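Local structure of secretion protein Snm4 (7B7J) at residues A20-Q31 / V94-L102; L36-M45 / L83-Q92. The protein probably forms part of the mycobacterial ESX-5 type VII secretion pore complex, to which it contributes a cytosolic ubiquitin-like domain. All coordinates share one frame; numbering follows the deposited sequence.

Contact 1: A20-Q31 / V94-L102; sequences AAVVAIMAADVQ and VYDGDRLWL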
ATOM      1  N   ALA A  20       0.727   2.031  16.176  1.00 34.65           N
ATOM      2  CA  ALA A  20       0.734   1.211  14.953  1.00 36.59           C
ATOM      3  C   ALA A  20      -0.679   1.047  14.414  1.00 33.71           C
ATOM      4  O   ALA A  20      -1.621   1.324  15.147  1.00 33.72           O
ATOM      5  CB  ALA A  20       1.315  -0.135  15.252  1.00 41.16           C
ATOM      6  N   ALA A  21      -0.787   0.677  13.148  1.00 28.22           N
ATOM      7  CA  ALA A  21      -2.093   0.366  12.534  1.00 28.88           C
ATOM      8  C   ALA A  21      -1.881  -1.000  11.897  1.00 30.63           C
ATOM      9  O   ALA A  21      -0.964  -1.211  11.079  1.00 30.64           O
ATOM     10  CB  ALA A  21      -2.457   1.465  11.533  1.00 31.97           C
ATOM     11  N   VAL A  22      -2.846  -1.890  12.075  1.00 27.83           N
ATOM     12  CA  VAL A  22      -2.917  -3.191  11.394  1.00 25.59           C
ATOM     13  C   VAL A  22      -3.867  -3.025  10.167  1.00 28.56           C
ATOM     14  O   VAL A  22      -5.093  -2.790  10.356  1.00 30.92           O
ATOM     15  CB  VAL A  22      -3.496  -4.187  12.423  1.00 29.46           C
ATOM     16  CG1 VAL A  22      -3.683  -5.578  11.715  1.00 30.90           C
ATOM     17  CG2 VAL A  22      -2.630  -4.283  13.658  1.00 30.88           C
ATOM     18  N   VAL A  23      -3.286  -3.214   8.969  1.00 29.09           N
ATOM     19  CA  VAL A  23      -3.990  -2.908   7.740  1.00 27.40           C
ATOM     20  C   VAL A  23      -3.968  -4.141   6.890  1.00 29.86           C
ATOM     21  O   VAL A  23      -2.967  -4.781   6.876  1.00 28.55           O
ATOM     22  CB  VAL A  23      -3.418  -1.669   7.138  1.00 30.48           C
ATOM     23  CG1 VAL A  23      -3.244  -0.457   8.017  1.00 30.20           C
ATOM     24  CG2 VAL A  23      -2.104  -1.771   6.561  1.00 37.99           C
ATOM     25  N   ALA A  24      -4.964  -4.252   6.076  1.00 24.05           N
ATOM     26  CA  ALA A  24      -5.017  -5.262   5.024  1.00 25.30           C
ATOM     27  C   ALA A  24      -4.637  -4.606   3.663  1.00 25.76           C
ATOM     28  O   ALA A  24      -5.260  -3.568   3.377  1.00 26.28           O
ATOM     29  CB  ALA A  24      -6.352  -5.761   5.023  1.00 25.82           C
ATOM     30  N   ILE A  25      -3.575  -5.079   3.044  1.00 22.09           N
ATOM     31  CA  ILE A  25      -3.119  -4.608   1.722  1.00 22.49           C
ATOM     32  C   ILE A  25      -3.552  -5.561   0.599  1.00 25.58           C
ATOM     33  O   ILE A  25      -3.271  -6.795   0.755  1.00 29.44           O
ATOM     34  CB  ILE A  25      -1.591  -4.309   1.705  1.00 26.18           C
ATOM     35  CG1 ILE A  25      -1.241  -3.433   2.890  1.00 26.84           C
ATOM     36  CG2 ILE A  25      -1.213  -3.733   0.396  1.00 27.49           C
ATOM     37  CD1 ILE A  25      -1.736  -2.035   2.805  1.00 25.64           C
ATOM     38  N   MET A  26      -4.305  -5.043  -0.376  1.00 25.77           N
ATOM     39  CA  MET A  26      -4.650  -5.931  -1.492  1.00 28.59           C
ATOM     40  C   MET A  26      -3.591  -5.667  -2.567  1.00 26.54           C
ATOM     41  O   MET A  26      -3.493  -4.481  -3.052  1.00 26.67           O
ATOM     42  CB  MET A  26      -6.056  -5.688  -1.953  1.00 27.01           C
ATOM     43  CG  MET A  26      -7.054  -5.735  -0.924  1.00 30.98           C
ATOM     44  SD  MET A  26      -7.222  -7.467  -0.315  1.00 34.34           S
ATOM     45  CE  MET A  26      -7.626  -8.445  -1.706  1.00 37.02           C
ATOM     46  N   ALA A  27      -3.026  -6.743  -3.167  1.00 26.63           N
ATOM     47  CA  ALA A  27      -2.086  -6.585  -4.303  1.00 34.22           C
ATOM     48  C   ALA A  27      -2.298  -7.767  -5.165  1.00 30.92           C
ATOM     49  O   ALA A  27      -2.253  -8.907  -4.633  1.00 30.71           O
ATOM     50  CB  ALA A  27      -0.641  -6.636  -3.795  1.00 36.44           C
ATOM     51  N   ALA A  28      -2.444  -7.678  -6.460  1.00 33.39           N
ATOM     52  CA  ALA A  28      -2.599  -8.862  -7.293  1.00 37.67           C
ATOM     53  C   ALA A  28      -3.643  -9.847  -6.752  1.00 38.20           C
ATOM     54  O   ALA A  28      -3.380 -11.054  -6.873  1.00 31.46           O
ATOM     55  CB  ALA A  28      -1.266  -9.613  -7.494  1.00 40.19           C
ATOM     56  N   ASP A  29      -4.852  -9.398  -6.276  1.00 32.27           N
ATOM     57  CA  ASP A  29      -5.893 -10.256  -5.748  1.00 32.51           C
ATOM     58  C   ASP A  29      -5.459 -10.998  -4.529  1.00 35.88           C
ATOM     59  O   ASP A  29      -6.257 -11.835  -4.098  1.00 39.77           O
ATOM     60  CB  ASP A  29      -6.411 -11.100  -6.852  1.00 40.17           C
ATOM     61  CG  ASP A  29      -7.009 -10.281  -7.976  1.00 50.72           C
ATOM     62  OD1 ASP A  29      -7.935  -9.436  -7.754  1.00 53.22           O
ATOM     63  OD2 ASP A  29      -6.548 -10.569  -9.080  1.00 45.19           O
ATOM     64  N   VAL A  30      -4.339 -10.653  -3.901  1.00 31.18           N
ATOM     65  CA  VAL A  30      -3.872 -11.325  -2.650  1.00 31.10           C
ATOM     66  C   VAL A  30      -4.019 -10.355  -1.475  1.00 30.66           C
ATOM     67  O   VAL A  30      -3.682  -9.193  -1.655  1.00 29.56           O
ATOM     68  CB  VAL A  30      -2.408 -11.791  -2.792  1.00 31.21           C
ATOM     69  CG1 VAL A  30      -1.787 -12.222  -1.475  1.00 35.30           C
ATOM     70  CG2 VAL A  30      -2.265 -12.884  -3.837  1.00 37.34           C
ATOM     71  N   GLN A  31      -4.520 -10.832  -0.333  1.00 29.73           N
ATOM     72  CA  GLN A  31      -4.546  -9.906   0.871  1.00 30.79           C
ATOM     73  C   GLN A  31      -3.333 -10.197   1.680  1.00 27.41           C
ATOM     74  O   GLN A  31      -3.029 -11.385   2.110  1.00 29.16           O
ATOM     75  CB  GLN A  31      -5.808 -10.252   1.659  1.00 32.21           C
ATOM     76  CG  GLN A  31      -6.000  -9.472   2.937  1.00 28.79           C
ATOM     77  CD  GLN A  31      -7.455  -9.460   3.307  1.00 30.69           C
ATOM     78  OE1 GLN A  31      -7.992  -8.447   3.693  1.00 30.15           O
ATOM     79  NE2 GLN A  31      -8.093 -10.662   3.442  1.00 32.16           N
ATOM     80  N   VAL A  94      -7.377   6.014   8.575  1.00 28.03           N
ATOM     81  CA  VAL A  94      -7.180   4.607   8.262  1.00 26.53           C
ATOM     82  C   VAL A  94      -6.781   3.963   9.601  1.00 27.67           C
ATOM     83  O   VAL A  94      -5.769   4.304  10.233  1.00 28.61           O
ATOM     84  CB  VAL A  94      -6.034   4.363   7.249  1.00 27.38           C
ATOM     85  CG1 VAL A  94      -5.884   2.859   6.932  1.00 30.92           C
ATOM     86  CG2 VAL A  94      -6.300   5.206   6.010  1.00 27.95           C
ATOM     87  N   TYR A  95      -7.614   3.090  10.039  1.00 25.73           N
ATOM     88  CA  TYR A  95      -7.455   2.408  11.394  1.00 28.27           C
ATOM     89  C   TYR A  95      -7.312   0.896  11.289  1.00 28.91           C
ATOM     90  O   TYR A  95      -7.431   0.298  10.199  1.00 24.62           O
ATOM     91  CB  TYR A  95      -8.697   2.719  12.100  1.00 31.05           C
ATOM     92  CG  TYR A  95      -8.901   4.199  12.330  1.00 33.18           C
ATOM     93  CD1 TYR A  95      -7.876   5.040  12.727  1.00 39.87           C
ATOM     94  CD2 TYR A  95     -10.105   4.727  11.973  1.00 39.56           C
ATOM     95  CE1 TYR A  95      -8.078   6.419  12.895  1.00 47.03           C
ATOM     96  CE2 TYR A  95     -10.339   6.081  12.193  1.00 43.58           C
ATOM     97  CZ  TYR A  95      -9.348   6.903  12.655  1.00 40.47           C
ATOM     98  OH  TYR A  95      -9.672   8.230  12.886  1.00 50.83           O
ATOM     99  N   ASP A  96      -7.078   0.287  12.484  1.00 25.91           N
ATOM    100  CA  ASP A  96      -6.937  -1.196  12.517  1.00 25.71           C
ATOM    101  C   ASP A  96      -8.020  -1.832  11.678  1.00 27.65           C
ATOM    102  O   ASP A  96      -9.270  -1.614  12.040  1.00 25.57           O
ATOM    103  CB  ASP A  96      -6.881  -1.657  13.943  1.00 26.47           C
ATOM    104  CG  ASP A  96      -5.652  -1.207  14.713  1.00 28.68           C
ATOM    105  OD1 ASP A  96      -4.595  -1.140  14.134  1.00 32.00           O
ATOM    106  OD2 ASP A  96      -5.771  -1.145  15.978  1.00 30.68           O
ATOM    107  N   GLY A  97      -7.684  -2.773  10.907  1.00 26.05           N
ATOM    108  CA  GLY A  97      -8.644  -3.589  10.151  1.00 25.71           C
ATOM    109  C   GLY A  97      -9.014  -2.979   8.774  1.00 25.06           C
ATOM    110  O   GLY A  97      -9.681  -3.688   7.975  1.00 26.09           O
ATOM    111  N   ASP A  98      -8.737  -1.720   8.533  1.00 23.65           N
ATOM    112  CA  ASP A  98      -8.942  -1.044   7.224  1.00 23.33           C
ATOM    113  C   ASP A  98      -8.203  -1.813   6.169  1.00 22.79           C
ATOM    114  O   ASP A  98      -7.087  -2.325   6.338  1.00 26.46           O
ATOM    115  CB  ASP A  98      -8.815   0.446   7.310  1.00 25.49           C
ATOM    116  CG  ASP A  98      -9.947   1.202   8.048  1.00 27.29           C
ATOM    117  OD1 ASP A  98     -10.941   0.599   8.410  1.00 30.89           O
ATOM    118  OD2 ASP A  98      -9.763   2.330   8.308  1.00 31.67           O
ATOM    119  N   ARG A  99      -8.720  -1.694   4.878  1.00 26.86           N
ATOM    120  CA  ARG A  99      -8.159  -2.368   3.761  1.00 24.58           C
ATOM    121  C   ARG A  99      -7.844  -1.268   2.669  1.00 23.59           C
ATOM    122  O   ARG A  99      -8.697  -0.362   2.415  1.00 27.82           O
ATOM    123  CB  ARG A  99      -9.149  -3.359   3.129  1.00 23.09           C
ATOM    124  CG  ARG A  99      -8.638  -4.182   2.024  1.00 26.17           C
ATOM    125  CD  ARG A  99      -9.632  -5.244   1.685  1.00 25.37           C
ATOM    126  NE  ARG A  99      -9.661  -6.338   2.756  1.00 25.80           N
ATOM    127  CZ  ARG A  99     -10.504  -6.437   3.738  1.00 30.68           C
ATOM    128  NH1 ARG A  99     -11.646  -5.804   3.634  1.00 25.84           N
ATOM    129  NH2 ARG A  99     -10.239  -7.312   4.698  1.00 28.07           N
ATOM    130  N   LEU A 100      -6.661  -1.415   2.084  1.00 22.68           N
ATOM    131  CA  LEU A 100      -6.093  -0.495   1.044  1.00 24.29           C
ATOM    132  C   LEU A 100      -5.621  -1.303  -0.156  1.00 24.60           C
ATOM    133  O   LEU A 100      -5.178  -2.419   0.025  1.00 27.61           O
ATOM    134  CB  LEU A 100      -4.918   0.266   1.646  1.00 25.43           C
ATOM    135  CG  LEU A 100      -5.142   1.145   2.852  1.00 28.27           C
ATOM    136  CD1 LEU A 100      -3.794   1.737   3.274  1.00 30.88           C
ATOM    137  CD2 LEU A 100      -6.242   2.161   2.516  1.00 28.90           C
ATOM    138  N   TRP A 101      -5.742  -0.776  -1.357  1.00 25.19           N
ATOM    139  CA  TRP A 101      -5.298  -1.389  -2.583  1.00 29.34           C
ATOM    140  C   TRP A 101      -4.026  -0.674  -3.064  1.00 28.90           C
ATOM    141  O   TRP A 101      -3.974   0.464  -3.171  1.00 26.59           O
ATOM    142  CB  TRP A 101      -6.401  -1.350  -3.613  1.00 28.68           C
ATOM    143  CG  TRP A 101      -7.483  -2.410  -3.425  1.00 28.55           C
ATOM    144  CD1 TRP A 101      -7.716  -3.443  -4.287  1.00 30.71           C
ATOM    145  CD2 TRP A 101      -8.598  -2.426  -2.473  1.00 27.55           C
ATOM    146  NE1 TRP A 101      -8.774  -4.211  -3.896  1.00 31.34           N
ATOM    147  CE2 TRP A 101      -9.363  -3.622  -2.774  1.00 29.57           C
ATOM    148  CE3 TRP A 101      -8.982  -1.536  -1.423  1.00 27.61           C
ATOM    149  CZ2 TRP A 101     -10.547  -3.941  -2.039  1.00 27.58           C
ATOM    150  CZ3 TRP A 101     -10.089  -1.901  -0.668  1.00 27.47           C
ATOM    151  CH2 TRP A 101     -10.810  -3.035  -1.003  1.00 26.50           C
ATOM    152  N   LEU A 102      -3.009  -1.468  -3.264  1.00 25.28           N
ATOM    153  CA  LEU A 102      -1.746  -0.898  -3.770  1.00 28.29           C
ATOM    154  C   LEU A 102      -1.832  -0.896  -5.263  1.00 33.48           C
ATOM    155  O   LEU A 102      -1.988  -2.004  -5.903  1.00 31.23           O
ATOM    156  CB  LEU A 102      -0.618  -1.764  -3.210  1.00 32.60           C
ATOM    157  CG  LEU A 102       0.794  -1.327  -3.620  1.00 36.78           C
ATOM    158  CD1 LEU A 102       1.153   0.095  -3.184  1.00 38.34           C
ATOM    159  CD2 LEU A 102       1.750  -2.378  -2.995  1.00 38.18           C
TER
HETATM  160  O   HOH W   1      -2.521  -1.185  16.038  1.00 35.70           O
HETATM  161  O   HOH W   2      -4.479  -3.991  -5.779  1.00 37.47           O
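M26 lies against W101 and R99, and its bent chain serves both neighbours. Its CB sits over the five-membered ring of the indole, 3.7 Å from the centroid, in a CH-pi contact, and its CG lies over the same face. The sulfur, SD, makes a longer Met-aromatic contact above that face and comes 3.8 Å from R99 CD. The arginine runs past M26, its CG anti to the backbone N (chi1 -176°), then bends at chi3 to bring its guanidinium edge to Q31. Here R99 NE and NH2 grip the single oxygen Q31 OE1 side-on, at 2.8 and 2.7 Å respectively. OE1 lies near the guanidinium plane, while of the two donors NH2 alone lies in the amide carbonyl plane; NE stands above it. These two bonds to one oxygen fix the rotation of the guanidinium, which A24 CB approaches obliquely.

Behind the side chains is a parallel backbone pairing in which A24 matches R99, I25 matches L100 and M26 matches W101. A24 N donates to D98 O and M26 N to L100 O, and in return L100 N donates to A24 O and L102 N to M26 O. Y95-D98 forms a type II turn that G97 N ties to V22 O. D96 OD1 takes the next donor, V22 N, at 2.8 Å, so a carboxylate oxygen extends the pairing. D98 OD2 accepts from Y95 N and braces the turn. On the buried side, I25 CD1 meets L100 CB at 4.1 Å, and I25 continues onto L49 of helix 42-60. Two central parallel strands, the first and last of the chain, beneath one helix are the hallmark of the beta-grasp, or ubiquitin-like, fold.

Contact 2: L36-M45 / L83-Q92; sequences LDAHAPISVM and LRPNLSLTEQ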
ATOM      1  N   LEU A  36       1.814  -1.383  10.417  1.00 25.47           N
ATOM      2  CA  LEU A  36       2.481  -0.133   9.878  1.00 29.03           C
ATOM      3  C   LEU A  36       2.563   0.985  10.929  1.00 33.01           C
ATOM      4  O   LEU A  36       1.698   1.108  11.802  1.00 29.91           O
ATOM      5  CB  LEU A  36       1.888   0.379   8.660  1.00 27.77           C
ATOM      6  CG  LEU A  36       1.764  -0.555   7.496  1.00 27.49           C
ATOM      7  CD1 LEU A  36       0.921   0.003   6.317  1.00 32.26           C
ATOM      8  CD2 LEU A  36       3.149  -0.895   7.036  1.00 32.31           C
ATOM      9  N   ASP A  37       3.600   1.790  10.882  1.00 27.40           N
ATOM     10  CA  ASP A  37       3.622   3.019  11.723  1.00 27.00           C
ATOM     11  C   ASP A  37       2.359   3.842  11.369  1.00 29.21           C
ATOM     12  O   ASP A  37       2.229   4.275  10.242  1.00 28.56           O
ATOM     13  CB  ASP A  37       4.898   3.797  11.462  1.00 29.23           C
ATOM     14  CG  ASP A  37       5.224   5.051  12.281  1.00 38.18           C
ATOM     15  OD1 ASP A  37       4.405   5.830  12.534  1.00 32.86           O
ATOM     16  OD2 ASP A  37       6.387   5.252  12.403  1.00 43.05           O
ATOM     17  N   ALA A  38       1.608   4.215  12.394  1.00 29.03           N
ATOM     18  CA  ALA A  38       0.322   5.022  12.328  1.00 28.29           C
ATOM     19  C   ALA A  38       0.600   6.516  12.105  1.00 31.14           C
ATOM     20  O   ALA A  38      -0.436   7.201  11.842  1.00 31.15           O
ATOM     21  CB  ALA A  38      -0.445   4.825  13.664  1.00 34.11           C
ATOM     22  N   HIS A  39       1.838   6.958  12.266  1.00 29.95           N
ATOM     23  CA  HIS A  39       2.177   8.416  12.274  1.00 31.96           C
ATOM     24  C   HIS A  39       3.084   8.807  11.094  1.00 33.17           C
ATOM     25  O   HIS A  39       3.313   9.986  10.870  1.00 32.66           O
ATOM     26  CB  HIS A  39       2.730   8.934  13.601  1.00 35.31           C
ATOM     27  CG  HIS A  39       1.594   8.889  14.639  1.00 41.97           C
ATOM     28  ND1 HIS A  39       0.334   9.528  14.380  1.00 42.50           N
ATOM     29  CD2 HIS A  39       1.441   8.241  15.856  1.00 42.02           C
ATOM     30  CE1 HIS A  39      -0.549   9.141  15.316  1.00 46.73           C
ATOM     31  NE2 HIS A  39       0.111   8.369  16.220  1.00 42.80           N
ATOM     32  N   ALA A  40       3.676   7.846  10.379  1.00 28.87           N
ATOM     33  CA  ALA A  40       4.582   8.287   9.296  1.00 29.58           C
ATOM     34  C   ALA A  40       3.772   8.760   8.112  1.00 27.51           C
ATOM     35  O   ALA A  40       2.763   8.128   7.796  1.00 28.99           O
ATOM     36  CB  ALA A  40       5.410   7.102   8.905  1.00 31.60           C
ATOM     37  N   PRO A  41       4.299   9.703   7.301  1.00 31.43           N
ATOM     38  CA  PRO A  41       3.640   9.992   6.034  1.00 29.18           C
ATOM     39  C   PRO A  41       3.611   8.784   5.142  1.00 28.45           C
ATOM     40  O   PRO A  41       4.647   8.055   5.043  1.00 31.76           O
ATOM     41  CB  PRO A  41       4.395  11.219   5.587  1.00 33.25           C
ATOM     42  CG  PRO A  41       5.631  11.399   6.345  1.00 42.57           C
ATOM     43  CD  PRO A  41       5.487  10.515   7.555  1.00 36.33           C
ATOM     44  N   ILE A  42       2.550   8.648   4.395  1.00 28.65           N
ATOM     45  CA  ILE A  42       2.463   7.567   3.379  1.00 29.85           C
ATOM     46  C   ILE A  42       3.667   7.524   2.451  1.00 30.21           C
ATOM     47  O   ILE A  42       4.022   6.403   2.097  1.00 32.56           O
ATOM     48  CB  ILE A  42       1.080   7.648   2.605  1.00 31.38           C
ATOM     49  CG1 ILE A  42      -0.132   7.528   3.545  1.00 34.98           C
ATOM     50  CG2 ILE A  42       0.986   6.789   1.341  1.00 39.95           C
ATOM     51  CD1 ILE A  42      -0.184   6.402   4.498  1.00 34.35           C
ATOM     52  N   SER A  43       4.088   8.660   2.014  1.00 33.21           N
ATOM     53  CA  SER A  43       5.215   8.845   1.086  1.00 37.65           C
ATOM     54  C   SER A  43       6.419   7.984   1.505  1.00 35.60           C
ATOM     55  O   SER A  43       7.240   7.626   0.593  1.00 37.88           O
ATOM     56  CB  SER A  43       5.542  10.253   0.836  1.00 39.47           C
ATOM     57  OG  SER A  43       6.119  10.873   1.985  1.00 38.50           O
ATOM     58  N   VAL A  44       6.719   7.909   2.789  1.00 32.80           N
ATOM     59  CA  VAL A  44       7.967   7.191   3.153  1.00 32.48           C
ATOM     60  C   VAL A  44       7.590   5.736   3.320  1.00 31.39           C
ATOM     61  O   VAL A  44       8.535   4.841   3.379  1.00 31.43           O
ATOM     62  CB  VAL A  44       8.594   7.715   4.440  1.00 35.20           C
ATOM     63  CG1 VAL A  44       9.022   9.144   4.304  1.00 39.41           C
ATOM     64  CG2 VAL A  44       7.773   7.384   5.686  1.00 31.56           C
ATOM     65  N   MET A  45       6.341   5.250   3.252  1.00 27.68           N
ATOM     66  CA  MET A  45       5.991   3.836   3.366  1.00 27.56           C
ATOM     67  C   MET A  45       5.720   3.119   2.060  1.00 27.87           C
ATOM     68  O   MET A  45       5.732   1.925   2.018  1.00 29.00           O
ATOM     69  CB  MET A  45       4.821   3.642   4.378  1.00 30.09           C
ATOM     70  CG  MET A  45       5.205   4.189   5.879  1.00 28.83           C
ATOM     71  SD  MET A  45       4.059   3.540   7.030  1.00 34.93           S
ATOM     72  CE  MET A  45       2.622   4.490   6.614  1.00 31.98           C
ATOM     73  N   LEU A  83      -4.724   7.644  -1.069  1.00 30.92           N
ATOM     74  CA  LEU A  83      -4.240   8.328   0.166  1.00 31.41           C
ATOM     75  C   LEU A  83      -3.322   9.482  -0.267  1.00 32.59           C
ATOM     76  O   LEU A  83      -2.535   9.282  -1.237  1.00 33.90           O
ATOM     77  CB  LEU A  83      -3.506   7.417   1.156  1.00 31.86           C
ATOM     78  CG  LEU A  83      -4.366   6.254   1.773  1.00 30.07           C
ATOM     79  CD1 LEU A  83      -3.591   5.505   2.800  1.00 31.55           C
ATOM     80  CD2 LEU A  83      -5.715   6.737   2.240  1.00 32.02           C
ATOM     81  N   ARG A  84      -3.198  10.569   0.432  1.00 32.81           N
ATOM     82  CA  ARG A  84      -2.298  11.714   0.308  1.00 33.04           C
ATOM     83  C   ARG A  84      -0.949  11.286   0.732  1.00 32.76           C
ATOM     84  O   ARG A  84      -0.819  10.665   1.772  1.00 30.38           O
ATOM     85  CB  ARG A  84      -2.861  12.925   1.093  1.00 36.25           C
ATOM     86  CG  ARG A  84      -4.160  13.365   0.446  1.00 41.71           C
ATOM     87  CD  ARG A  84      -4.940  14.435   1.045  1.00 62.17           C
ATOM     88  NE  ARG A  84      -3.968  15.477   0.870  1.00 71.78           N
ATOM     89  CZ  ARG A  84      -4.073  16.703   1.336  1.00 75.14           C
ATOM     90  NH1 ARG A  84      -5.125  17.021   2.059  1.00 69.23           N
ATOM     91  NH2 ARG A  84      -3.134  17.600   1.044  1.00 77.53           N
ATOM     92  N   PRO A  85       0.030  11.616   0.058  1.00 32.54           N
ATOM     93  CA  PRO A  85       1.369  11.140   0.377  1.00 34.17           C
ATOM     94  C   PRO A  85       1.872  11.813   1.644  1.00 36.82           C
ATOM     95  O   PRO A  85       2.724  11.180   2.366  1.00 33.90           O
ATOM     96  CB  PRO A  85       2.216  11.536  -0.826  1.00 38.40           C
ATOM     97  CG  PRO A  85       1.412  12.694  -1.353  1.00 46.53           C
ATOM     98  CD  PRO A  85      -0.028  12.254  -1.293  1.00 35.85           C
ATOM     99  N   ASN A  86       1.473  13.047   1.811  1.00 35.63           N
ATOM    100  CA  ASN A  86       2.075  13.887   2.888  1.00 38.42           C
ATOM    101  C   ASN A  86       1.373  13.699   4.278  1.00 40.05           C
ATOM    102  O   ASN A  86       1.821  14.251   5.238  1.00 38.57           O
ATOM    103  CB  ASN A  86       1.980  15.360   2.555  1.00 42.68           C
ATOM    104  CG  ASN A  86       0.540  15.752   2.159  1.00 51.00           C
ATOM    105  OD1 ASN A  86      -0.170  15.186   1.257  1.00 45.20           O
ATOM    106  ND2 ASN A  86       0.112  16.872   2.764  1.00 57.89           N
ATOM    107  N   LEU A  87       0.401  12.898   4.412  1.00 32.75           N
ATOM    108  CA  LEU A  87      -0.313  12.660   5.683  1.00 28.98           C
ATOM    109  C   LEU A  87      -0.157  11.215   6.073  1.00 29.52           C
ATOM    110  O   LEU A  87       0.114  10.256   5.236  1.00 28.97           O
ATOM    111  CB  LEU A  87      -1.777  13.029   5.447  1.00 36.79           C
ATOM    112  CG  LEU A  87      -2.174  14.455   5.122  1.00 36.19           C
ATOM    113  CD1 LEU A  87      -3.663  14.419   5.010  1.00 37.01           C
ATOM    114  CD2 LEU A  87      -1.757  15.394   6.195  1.00 41.61           C
ATOM    115  N   SER A  88      -0.259  11.019   7.384  1.00 29.77           N
ATOM    116  CA  SER A  88      -0.268   9.690   8.040  1.00 29.48           C
ATOM    117  C   SER A  88      -1.550   8.877   7.716  1.00 29.05           C
ATOM    118  O   SER A  88      -2.602   9.444   7.426  1.00 29.94           O
ATOM    119  CB  SER A  88       0.145   9.687   9.532  1.00 30.78           C
ATOM    120  OG  SER A  88      -0.981  10.265  10.218  1.00 32.07           O
ATOM    121  N   LEU A  89      -1.451   7.564   8.064  1.00 27.85           N
ATOM    122  CA  LEU A  89      -2.659   6.747   8.163  1.00 24.63           C
ATOM    123  C   LEU A  89      -3.657   7.398   9.132  1.00 27.48           C
ATOM    124  O   LEU A  89      -4.856   7.493   8.828  1.00 28.83           O
ATOM    125  CB  LEU A  89      -2.292   5.368   8.633  1.00 25.74           C
ATOM    126  CG  LEU A  89      -1.483   4.557   7.639  1.00 25.83           C
ATOM    127  CD1 LEU A  89      -0.809   3.294   8.282  1.00 28.16           C
ATOM    128  CD2 LEU A  89      -2.254   4.175   6.377  1.00 28.25           C
ATOM    129  N   THR A  90      -3.179   7.684  10.346  1.00 29.29           N
ATOM    130  CA  THR A  90      -4.108   8.252  11.375  1.00 32.27           C
ATOM    131  C   THR A  90      -4.784   9.514  10.829  1.00 33.84           C
ATOM    132  O   THR A  90      -6.038   9.670  11.055  1.00 32.41           O
ATOM    133  CB  THR A  90      -3.361   8.513  12.689  1.00 33.68           C
ATOM    134  OG1 THR A  90      -2.866   7.215  13.017  1.00 35.30           O
ATOM    135  CG2 THR A  90      -4.121   9.198  13.797  1.00 37.36           C
ATOM    136  N   GLU A  91      -4.002  10.398  10.276  1.00 32.31           N
ATOM    137  CA  GLU A  91      -4.591  11.698   9.804  1.00 36.21           C
ATOM    138  C   GLU A  91      -5.598  11.465   8.729  1.00 35.00           C
ATOM    139  O   GLU A  91      -6.490  12.365   8.577  1.00 34.93           O
ATOM    140  CB  GLU A  91      -3.460  12.513   9.265  1.00 36.37           C
ATOM    141  CG  GLU A  91      -2.611  13.190  10.353  1.00 37.39           C
ATOM    142  CD  GLU A  91      -1.346  13.893   9.840  1.00 44.84           C
ATOM    143  OE1 GLU A  91      -0.645  13.413   8.939  1.00 36.61           O
ATOM    144  OE2 GLU A  91      -0.917  14.877  10.434  1.00 47.48           O
ATOM    145  N   GLN A  92      -5.580  10.358   7.983  1.00 30.49           N
ATOM    146  CA  GLN A  92      -6.453  10.060   6.858  1.00 32.63           C
ATOM    147  C   GLN A  92      -7.541   9.124   7.349  1.00 30.31           C
ATOM    148  O   GLN A  92      -8.176   8.488   6.489  1.00 32.80           O
ATOM    149  CB  GLN A  92      -5.649   9.563   5.641  1.00 30.80           C
ATOM    150  CG  GLN A  92      -4.725  10.665   5.238  1.00 33.64           C
ATOM    151  CD  GLN A  92      -4.000  10.254   4.010  1.00 34.86           C
ATOM    152  OE1 GLN A  92      -4.541  10.507   2.896  1.00 34.52           O
ATOM    153  NE2 GLN A  92      -2.767   9.829   4.131  1.00 30.94           N
TER
HETATM  154  O   HOH W   3       1.049   6.408   8.921  1.00 26.95           O
HETATM  155  O   HOH W   4      -0.361  11.133  12.512  1.00 38.94           O
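The connections around the sheet of a ubiquitin-like domain are locked to one another here: the turn from strand 30-37 into helix 42-60 meets the long loop that leads to the last strand. A38 O is held by two donors from T90, OG1 at 2.7 Å and the backbone N at 3.2 Å, which approach from opposite faces of the carbonyl plane. Further along, I42 N donates to L87 O from above that carbonyl's plane, and S43 N donates to P85 O at 2.9 Å on a lone pair. Loop carbonyls thus receive N-H groups where the chain enters helix 42-60. I42 turns CG1 beside its own backbone N (chi1 -59°), and CD1 then meets L89 CD2 at 3.6 Å, the two side chains crossing at about a right angle. L83 CD1 closes on the same I42 methyl, CD1, at 3.9 Å, while M45 CE and L36 CB touch L89 CD1. Within the segments, D37 OD1 accepts from H39 N in an Asx turn, and S88 OG accepts from E91 N in an ST motif. A water accepts from L89 N and donates to D37 O and A40 O, bridging the backbones. Inward, L89 reaches A21 of strand 20-27 and V94, L36 packs on V23, and L83 is bonded through its backbone to L75 of strand 70-76.

Contact 1 illustrates how a sheet is built, contact 2 how a loop is tied to the turn between a strand of that sheet and the helix. In 20-31 / 94-102 regular backbone bonds join two central strands, with an apolar face toward the helix and a more exposed, mixed face carrying the methionine, arginine and indole. In 36-45 / 83-92 the bonds are irregular, made by isolated carbonyls, a hydroxyl and water around a small apolar cluster. Each contact is only partly buried, contact 2 lying farther from the centre of the chain. They share strand 30-37 and touch directly: A21 N lies 2.9 Å from L36 O and V94 N 2.9 Å from L89 O, both probable hydrogen bonds.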